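Local coordinates for Dbv8 protein (Nonomuraea, PDB 4MFZ) that probably transfers long acyl chains from acyl-CoA to an amino group of glycopeptide antibiotics, as a GNAT-family N-acyltransferase, at residues 200-205 and 214-219. Numbering follows the deposited sequence.
Sequences QYNLAV and GLHIPE. With MFK (decanoyl-CoA), chain B.
The ring of Tyr-201 meets Leu-215 obliquely, Tyr-201 CE2 lying 3.5 Å from Leu-215 CD1; both side chains rise from the same face of the sheet and run alongside each other. On the other face the imidazole of His-216 has Gly-214 O in its plane at one edge, the Asn-202 side chain also near an edge, and the Trp-184 ring meeting it at a slant. Further along this face the extended Gln-200 side chain passes across the Pro-218 ring, Gln-200 CD 3.9 Å from Pro-218 CG. Gln-200 CG stands anti to the carbonyl carbon of its own residue (chi1 -73°), and the amide beyond it reaches Gln-162, to which NE2 is hydrogen-bonded. Two pairs of backbone bonds join the strands. Gln-200 N gives to His-216 O at 3.0 Å, almost in line with the carbonyl (163°), while His-216 N gives back to Gln-200 O; Asn-202 and Gly-214 exchange a second pair, each 2.8 Å from N to O.

Past His-216 the strand pairing ends, and Ile-217 turns its backbone to decanoyl-CoA: its N donates to the thioester oxygen OAL at 2.8 Å, and its O accepts from the pantetheine nitrogen NAF in a nearly straight bond (173°). Such strand-like pairing with pantetheine is characteristic of GNAT enzymes, and the bond to OAL would be expected to polarise the thioester carbonyl. The hairpin 199-205/211-216 lies inside the mixed sheet, between strands 193-196 and 251-256; helix 226-243 covers the Tyr-201 face, where Tyr-201 OH and Ser-232 OG share a hydrogen bond, and helix 162-174 packs against Pro-218.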
loop_
_atom_site.group_PDB
_atom_site.type_symbol
_atom_site.label_atom_id
_atom_site.label_comp_id
_atom_site.label_asym_id
_atom_site.label_seq_id
_atom_site.Cartn_x
_atom_site.Cartn_y
_atom_site.Cartn_z
ATOM N N GLN A 200 7.231 7.633 -1.959
ATOM C CA GLN A 200 5.929 7.859 -1.294
ATOM C C GLN A 200 6.116 8.294 0.178
ATOM O O GLN A 200 7.043 7.866 0.856
ATOM C CB GLN A 200 5.060 6.592 -1.308
ATOM C CG GLN A 200 4.429 6.185 -2.648
ATOM C CD GLN A 200 3.806 4.791 -2.586
ATOM O OE1 GLN A 200 4.219 3.953 -1.785
ATOM N NE2 GLN A 200 2.830 4.528 -3.447
ATOM N N TYR A 201 5.234 9.151 0.664
ATOM C CA TYR A 201 5.362 9.657 2.020
ATOM C C TYR A 201 3.995 9.545 2.657
ATOM O O TYR A 201 3.009 9.960 2.046
ATOM C CB TYR A 201 5.766 11.132 2.001
ATOM C CG TYR A 201 7.051 11.390 1.266
ATOM C CD1 TYR A 201 7.047 11.659 -0.113
ATOM C CD2 TYR A 201 8.279 11.349 1.941
ATOM C CE1 TYR A 201 8.244 11.867 -0.798
ATOM C CE2 TYR A 201 9.476 11.573 1.265
ATOM C CZ TYR A 201 9.453 11.834 -0.096
ATOM O OH TYR A 201 10.651 12.043 -0.746
ATOM N N ASN A 202 3.928 8.999 3.868
ATOM C CA ASN A 202 2.671 9.047 4.598
ATOM C C ASN A 202 2.748 9.917 5.853
ATOM O O ASN A 202 3.751 9.948 6.539
ATOM C CB ASN A 202 2.115 7.663 4.901
ATOM C CG ASN A 202 2.935 6.913 5.900
ATOM O OD1 ASN A 202 4.069 6.509 5.609
ATOM N ND2 ASN A 202 2.356 6.670 7.081
ATOM N N LEU A 203 1.674 10.639 6.100
ATOM C CA LEU A 203 1.599 11.549 7.208
ATOM C C LEU A 203 1.316 10.704 8.436
ATOM O O LEU A 203 0.197 10.250 8.609
ATOM C CB LEU A 203 0.452 12.524 6.958
ATOM C CG LEU A 203 0.604 13.449 5.745
ATOM C CD1 LEU A 203 -0.726 13.663 5.049
ATOM C CD2 LEU A 203 1.214 14.798 6.132
ATOM N N ALA A 204 2.327 10.496 9.271
ATOM C CA ALA A 204 2.208 9.622 10.443
ATOM C C ALA A 204 2.414 10.390 11.758
ATOM O O ALA A 204 2.719 11.579 11.744
ATOM C CB ALA A 204 3.209 8.474 10.332
ATOM N N VAL A 205 2.213 9.723 12.892
ATOM C CA VAL A 205 2.694 10.245 14.174
ATOM C C VAL A 205 3.519 9.158 14.870
ATOM O O VAL A 205 3.165 7.987 14.784
ATOM C CB VAL A 205 1.573 10.849 15.086
ATOM C CG1 VAL A 205 0.435 11.453 14.265
ATOM C CG2 VAL A 205 1.014 9.840 16.071
ATOM N N GLY A 214 6.300 8.858 7.103
ATOM C CA GLY A 214 6.710 7.493 6.790
ATOM C C GLY A 214 7.181 7.522 5.341
ATOM O O GLY A 214 6.481 8.052 4.493
ATOM N N LEU A 215 8.376 7.015 5.065
ATOM C CA LEU A 215 8.909 7.037 3.704
ATOM C C LEU A 215 8.848 5.626 3.165
ATOM O O LEU A 215 9.217 4.710 3.876
ATOM C CB LEU A 215 10.352 7.599 3.668
ATOM C CG LEU A 215 10.953 7.914 2.285
ATOM C CD1 LEU A 215 11.815 9.163 2.286
ATOM C CD2 LEU A 215 11.736 6.724 1.754
ATOM N N HIS A 216 8.329 5.451 1.938
ATOM C CA HIS A 216 8.208 4.134 1.291
ATOM C C HIS A 216 8.690 4.179 -0.147
ATOM O O HIS A 216 8.414 5.152 -0.882
ATOM C CB HIS A 216 6.774 3.614 1.358
ATOM C CG HIS A 216 6.281 3.384 2.773
ATOM N ND1 HIS A 216 6.076 2.149 3.285
ATOM C CD2 HIS A 216 6.003 4.290 3.815
ATOM C CE1 HIS A 216 5.654 2.253 4.574
ATOM N NE2 HIS A 216 5.619 3.567 4.899
ATOM N N ILE A 217 9.428 3.146 -0.555
ATOM C CA ILE A 217 9.922 3.036 -1.941
ATOM C C ILE A 217 9.053 2.049 -2.719
ATOM O O ILE A 217 9.121 0.837 -2.477
ATOM C CB ILE A 217 11.408 2.635 -2.027
ATOM C CG1 ILE A 217 12.275 3.683 -1.308
ATOM C CG2 ILE A 217 11.838 2.487 -3.487
ATOM C CD1 ILE A 217 13.705 3.255 -1.065
ATOM N N PRO A 218 8.202 2.563 -3.624
ATOM C CA PRO A 218 7.361 1.588 -4.310
ATOM C C PRO A 218 8.178 0.870 -5.353
ATOM O O PRO A 218 9.306 1.297 -5.688
ATOM C CB PRO A 218 6.239 2.424 -4.949
ATOM C CG PRO A 218 6.734 3.833 -4.953
ATOM C CD PRO A 218 7.941 3.948 -4.042
ATOM N N GLU A 219 7.628 -0.253 -5.804
ATOM C CA GLU A 219 8.280 -1.094 -6.789
ATOM C C GLU A 219 8.303 -0.487 -8.175
ATOM O O GLU A 219 9.310 -0.599 -8.862
ATOM C CB GLU A 219 7.576 -2.428 -6.871
ATOM C CG GLU A 219 8.162 -3.293 -7.951
ATOM C CD GLU A 219 8.442 -4.657 -7.418
ATOM O OE1 GLU A 219 7.543 -5.194 -6.727
ATOM O OE2 GLU A 219 9.556 -5.159 -7.673
HETATM C CCG MFK B . 18.430 3.587 -0.178
HETATM C CCF MFK B . 18.212 4.701 0.844
HETATM C CCE MFK B . 16.797 4.625 1.375
HETATM C CCD MFK B . 16.752 3.573 2.456
HETATM C CCC MFK B . 15.560 3.865 3.345
HETATM C CCB MFK B . 14.560 2.738 3.254
HETATM C CCA MFK B . 13.583 2.901 4.404
HETATM C CBZ MFK B . 12.213 3.205 3.816
HETATM C CAK MFK B . 11.283 2.035 4.073
HETATM C CAJ MFK B . 10.840 1.422 2.737
HETATM O OAL MFK B . 10.670 2.108 1.725
HETATM S SAI MFK B . 10.580 -0.309 2.818
HETATM C CAH MFK B . 10.163 -0.734 1.074
HETATM C CAG MFK B . 11.386 -0.693 0.151
HETATM N NAF MFK B . 10.894 -0.957 -1.212
HETATM C CAE MFK B . 11.313 -1.999 -1.953
HETATM O OAM MFK B . 12.174 -2.799 -1.595
HETATM C CAD MFK B . 10.660 -2.105 -3.348
HETATM C CAC MFK B . 11.384 -3.174 -4.189
HETATM N NAB MFK B . 12.824 -2.864 -4.306
HETATM C CAA MFK B . 13.262 -2.239 -5.409
HETATM O OAO MFK B . 12.508 -1.903 -6.335
HETATM C CAN MFK B . 14.774 -1.985 -5.502
HETATM O OAU MFK B . 15.487 -2.745 -4.499
HETATM C CAP MFK B . 15.150 -0.489 -5.428
HETATM C CAR MFK B . 14.624 0.107 -4.131
HETATM C CAS MFK B . 14.580 0.322 -6.588
HETATM C CAQ MFK B . 16.670 -0.362 -5.451
HETATM O OAT MFK B . 17.131 -0.937 -6.655
HETATM P PAV MFK B . 18.463 -0.426 -7.406
HETATM O OAX MFK B . 18.435 1.032 -7.603
HETATM O OAW MFK B . 18.680 -1.308 -8.590
HETATM O OAY MFK B . 19.499 -0.795 -6.229
HETATM P PAZ MFK B . 21.088 -0.985 -6.350
HETATM O OBA MFK B . 21.623 -0.911 -4.868
HETATM O OBB MFK B . 21.755 0.014 -7.210
HETATM O "O5'" MFK B . 21.305 -2.541 -6.705
HETATM C "C5'" MFK B . 22.575 -3.139 -6.842
HETATM C "C4'" MFK B . 22.351 -4.593 -7.274
HETATM O "O4'" MFK B . 21.214 -5.273 -6.611
HETATM C "C3'" MFK B . 22.017 -4.678 -8.744
HETATM O "O3'" MFK B . 22.516 -5.928 -9.219
HETATM P PBV MFK B . 23.326 -5.957 -10.624
HETATM O OBW MFK B . 22.165 -5.750 -11.682
HETATM O OBY MFK B . 23.911 -7.471 -10.702
HETATM O OBX MFK B . 24.305 -4.892 -10.825
HETATM C "C2'" MFK B . 20.486 -4.668 -8.705
HETATM O "O2'" MFK B . 19.882 -5.165 -9.884
HETATM C "C1'" MFK B . 20.199 -5.606 -7.571
HETATM N N9 MFK B . 18.854 -5.354 -6.991
HETATM C C8 MFK B . 18.507 -4.330 -6.201
HETATM N N7 MFK B . 17.213 -4.476 -5.887
HETATM C C5 MFK B . 16.776 -5.620 -6.436
HETATM C C4 MFK B . 17.798 -6.150 -7.117
HETATM N N3 MFK B . 17.661 -7.329 -7.743
HETATM C C2 MFK B . 16.382 -8.077 -7.854
HETATM N N1 MFK B . 15.335 -7.389 -7.072
HETATM C C6 MFK B . 15.579 -6.242 -6.421
HETATM N N6 MFK B . 14.597 -5.673 -5.724
#